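Local coordinates for ribosome biogenesis GTPase A (Thermotoga maritima, PDB 3CNL), which binds and probably hydrolyses GTP as a circularly permuted GTPase, and is thought to act late in assembly of the 50S ribosomal subunit, at residues Ile191-Ile196 and Ala240-Phe245. Sequence-based numbering, arbitrary orientation.
Sequences IFARSI and AGRVSF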
ATOM      1  N   ILE A 191       3.994  -8.020  14.661  1.00 23.71           N
ATOM      2  CA  ILE A 191       4.274  -8.319  13.253  1.00 24.19           C
ATOM      3  C   ILE A 191       5.618  -7.749  12.851  1.00 24.77           C
ATOM      4  O   ILE A 191       6.445  -8.457  12.257  1.00 25.01           O
ATOM      5  CB  ILE A 191       3.158  -7.792  12.307  1.00 24.08           C
ATOM      6  CG1 ILE A 191       1.834  -8.491  12.595  1.00 22.95           C
ATOM      7  CG2 ILE A 191       3.554  -7.982  10.809  1.00 24.83           C
ATOM      8  CD1 ILE A 191       0.639  -7.733  12.033  1.00 21.96           C
ATOM      9  N   PHE A 192       5.856  -6.485  13.216  1.00 25.29           N
ATOM     10  CA  PHE A 192       7.139  -5.864  12.970  1.00 26.01           C
ATOM     11  C   PHE A 192       8.284  -6.657  13.627  1.00 27.30           C
ATOM     12  O   PHE A 192       9.260  -7.044  12.963  1.00 27.20           O
ATOM     13  CB  PHE A 192       7.145  -4.403  13.451  1.00 25.13           C
ATOM     14  CG  PHE A 192       8.473  -3.744  13.296  1.00 25.71           C
ATOM     15  CD1 PHE A 192       8.895  -3.314  12.044  1.00 24.38           C
ATOM     16  CD2 PHE A 192       9.337  -3.604  14.393  1.00 25.85           C
ATOM     17  CE1 PHE A 192      10.137  -2.727  11.885  1.00 25.50           C
ATOM     18  CE2 PHE A 192      10.590  -3.016  14.240  1.00 25.30           C
ATOM     19  CZ  PHE A 192      10.988  -2.577  12.992  1.00 24.60           C
ATOM     20  N   ALA A 193       8.143  -6.895  14.924  1.00 28.64           N
ATOM     21  CA  ALA A 193       9.175  -7.521  15.729  1.00 30.81           C
ATOM     22  C   ALA A 193       9.535  -8.871  15.151  1.00 32.63           C
ATOM     23  O   ALA A 193      10.717  -9.166  14.972  1.00 33.15           O
ATOM     24  CB  ALA A 193       8.710  -7.670  17.160  1.00 30.78           C
ATOM     25  N   ARG A 194       8.522  -9.674  14.826  1.00 34.20           N
ATOM     26  CA  ARG A 194       8.762 -10.951  14.163  1.00 37.10           C
ATOM     27  C   ARG A 194       9.476 -10.815  12.813  1.00 38.13           C
ATOM     28  O   ARG A 194      10.405 -11.567  12.549  1.00 39.26           O
ATOM     29  CB  ARG A 194       7.467 -11.747  14.004  1.00 37.38           C
ATOM     30  CG  ARG A 194       6.944 -12.322  15.323  1.00 40.59           C
ATOM     31  CD  ARG A 194       6.546 -13.793  15.158  1.00 46.76           C
ATOM     32  NE  ARG A 194       7.712 -14.653  14.925  1.00 49.98           N
ATOM     33  CZ  ARG A 194       7.689 -15.804  14.252  1.00 51.19           C
ATOM     34  NH1 ARG A 194       6.557 -16.260  13.716  1.00 53.35           N
ATOM     35  NH2 ARG A 194       8.811 -16.500  14.107  1.00 53.92           N
ATOM     36  N   SER A 195       9.051  -9.861  11.982  1.00 39.16           N
ATOM     37  CA  SER A 195       9.540  -9.716  10.599  1.00 40.76           C
ATOM     38  C   SER A 195      10.984  -9.226  10.562  1.00 41.62           C
ATOM     39  O   SER A 195      11.666  -9.362   9.547  1.00 42.21           O
ATOM     40  CB  SER A 195       8.651  -8.763   9.772  1.00 40.80           C
ATOM     41  OG  SER A 195       7.308  -9.243   9.616  1.00 41.88           O
ATOM     42  N   ILE A 196      11.450  -8.675  11.676  1.00 42.50           N
ATOM     43  CA  ILE A 196      12.791  -8.107  11.739  1.00 43.34           C
ATOM     44  C   ILE A 196      13.695  -8.844  12.748  1.00 44.25           C
ATOM     45  O   ILE A 196      14.918  -8.673  12.735  1.00 45.32           O
ATOM     46  CB  ILE A 196      12.723  -6.559  11.974  1.00 43.14           C
ATOM     47  CG1 ILE A 196      13.943  -5.855  11.364  1.00 42.84           C
ATOM     48  CG2 ILE A 196      12.521  -6.230  13.438  1.00 42.31           C
ATOM     49  CD1 ILE A 196      13.953  -4.381  11.542  1.00 43.03           C
ATOM     50  N   ALA A 240      12.756   1.654   8.777  1.00 35.19           N
ATOM     51  CA  ALA A 240      12.951   0.774   9.922  1.00 36.54           C
ATOM     52  C   ALA A 240      13.388  -0.627   9.496  1.00 37.11           C
ATOM     53  O   ALA A 240      13.233  -1.584  10.259  1.00 38.31           O
ATOM     54  CB  ALA A 240      11.673   0.719  10.771  1.00 36.44           C
ATOM     55  N   GLY A 241      13.945  -0.725   8.286  1.00 37.19           N
ATOM     56  CA  GLY A 241      14.350  -1.985   7.667  1.00 36.91           C
ATOM     57  C   GLY A 241      13.554  -2.408   6.432  1.00 36.52           C
ATOM     58  O   GLY A 241      12.353  -2.125   6.351  1.00 36.16           O
ATOM     59  N   ARG A 242      14.235  -3.078   5.484  1.00 36.04           N
ATOM     60  CA  ARG A 242      13.614  -3.812   4.355  1.00 35.15           C
ATOM     61  C   ARG A 242      12.876  -5.012   4.925  1.00 33.90           C
ATOM     62  O   ARG A 242      13.469  -6.051   5.189  1.00 34.12           O
ATOM     63  CB  ARG A 242      14.657  -4.345   3.367  1.00 34.92           C
ATOM     64  CG  ARG A 242      14.704  -3.724   1.979  1.00 35.42           C
ATOM     65  CD  ARG A 242      15.379  -4.669   0.974  1.00 35.80           C
ATOM     66  NE  ARG A 242      15.946  -3.953  -0.169  1.00 40.23           N
ATOM     67  CZ  ARG A 242      15.443  -3.951  -1.399  1.00 38.97           C
ATOM     68  NH1 ARG A 242      14.348  -4.635  -1.685  1.00 39.72           N
ATOM     69  NH2 ARG A 242      16.034  -3.240  -2.346  1.00 43.85           N
ATOM     70  N   VAL A 243      11.576  -4.865   5.107  1.00 32.58           N
ATOM     71  CA  VAL A 243      10.803  -5.767   5.940  1.00 31.69           C
ATOM     72  C   VAL A 243       9.416  -5.926   5.288  1.00 30.08           C
ATOM     73  O   VAL A 243       8.861  -4.948   4.837  1.00 29.14           O
ATOM     74  CB  VAL A 243      10.713  -5.160   7.380  1.00 31.98           C
ATOM     75  CG1 VAL A 243       9.459  -5.537   8.074  1.00 32.72           C
ATOM     76  CG2 VAL A 243      11.919  -5.605   8.232  1.00 33.75           C
ATOM     77  N   SER A 244       8.905  -7.158   5.193  1.00 28.80           N
ATOM     78  CA  SER A 244       7.526  -7.414   4.768  1.00 27.41           C
ATOM     79  C   SER A 244       6.660  -7.855   5.949  1.00 27.64           C
ATOM     80  O   SER A 244       7.184  -8.226   6.996  1.00 27.50           O
ATOM     81  CB  SER A 244       7.473  -8.455   3.645  1.00 27.05           C
ATOM     82  OG  SER A 244       8.055  -7.953   2.460  1.00 23.10           O
ATOM     83  N   PHE A 245       5.337  -7.813   5.788  1.00 27.52           N
ATOM     84  CA  PHE A 245       4.440  -7.992   6.937  1.00 27.54           C
ATOM     85  C   PHE A 245       3.474  -9.150   6.778  1.00 28.18           C
ATOM     86  O   PHE A 245       2.737  -9.455   7.715  1.00 27.54           O
ATOM     87  CB  PHE A 245       3.664  -6.696   7.250  1.00 26.62           C
ATOM     88  CG  PHE A 245       4.523  -5.435   7.228  1.00 25.89           C
ATOM     89  CD1 PHE A 245       5.571  -5.268   8.131  1.00 25.15           C
ATOM     90  CD2 PHE A 245       4.244  -4.411   6.339  1.00 24.17           C
ATOM     91  CE1 PHE A 245       6.355  -4.121   8.114  1.00 24.98           C
ATOM     92  CE2 PHE A 245       5.012  -3.255   6.317  1.00 24.09           C
ATOM     93  CZ  PHE A 245       6.078  -3.111   7.197  1.00 25.69           C
TER
HETATM   94  O   HOH W   1      10.498  -9.306   6.376  1.00 24.68           O
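The hydroxyl OG of Ser-195 lies 2.8 Å from Ser-244 O and 2.9 Å from Ile-191 O, one turn back. Its single proton is within reach of both carbonyls. The contact joins the last turns of helix 182-196, in the helical part of this circularly permuted GTPase, to the loop after helix 224-236. OG is anti to the carbonyl carbon of Ser-195 (chi1 -63°), which brings it between the two acceptors. A water accepts from Ser-244 N and makes a weak bond to Ser-195 O. The loop is also bonded to the nucleotide-binding domain: Ser-244 OG bonds to Asp-60 N, and Val-243 pairs by backbone with Ile-58. Next to the serine, Val-243 CG1 meets Ser-195 CB at 3.7 Å. Val-243 CG2 meets Ile-196 CG1 at 3.7 Å, the two side chains crossing at about a right angle. The Phe-192 ring points its CE1-CZ edge at Ala-240, with Ala-240 O near the ring plane. Ile-196 CG2 lies over one face, toward the rim, and Phe-231 makes an edge-to-face pair. A serine at Phe-192 would probably open a gap beside Ala-240 and deprive Phe-231 of its ring partner. At the other end, Ile-191 CG2 packs 3.8 Å from Phe-245 CB.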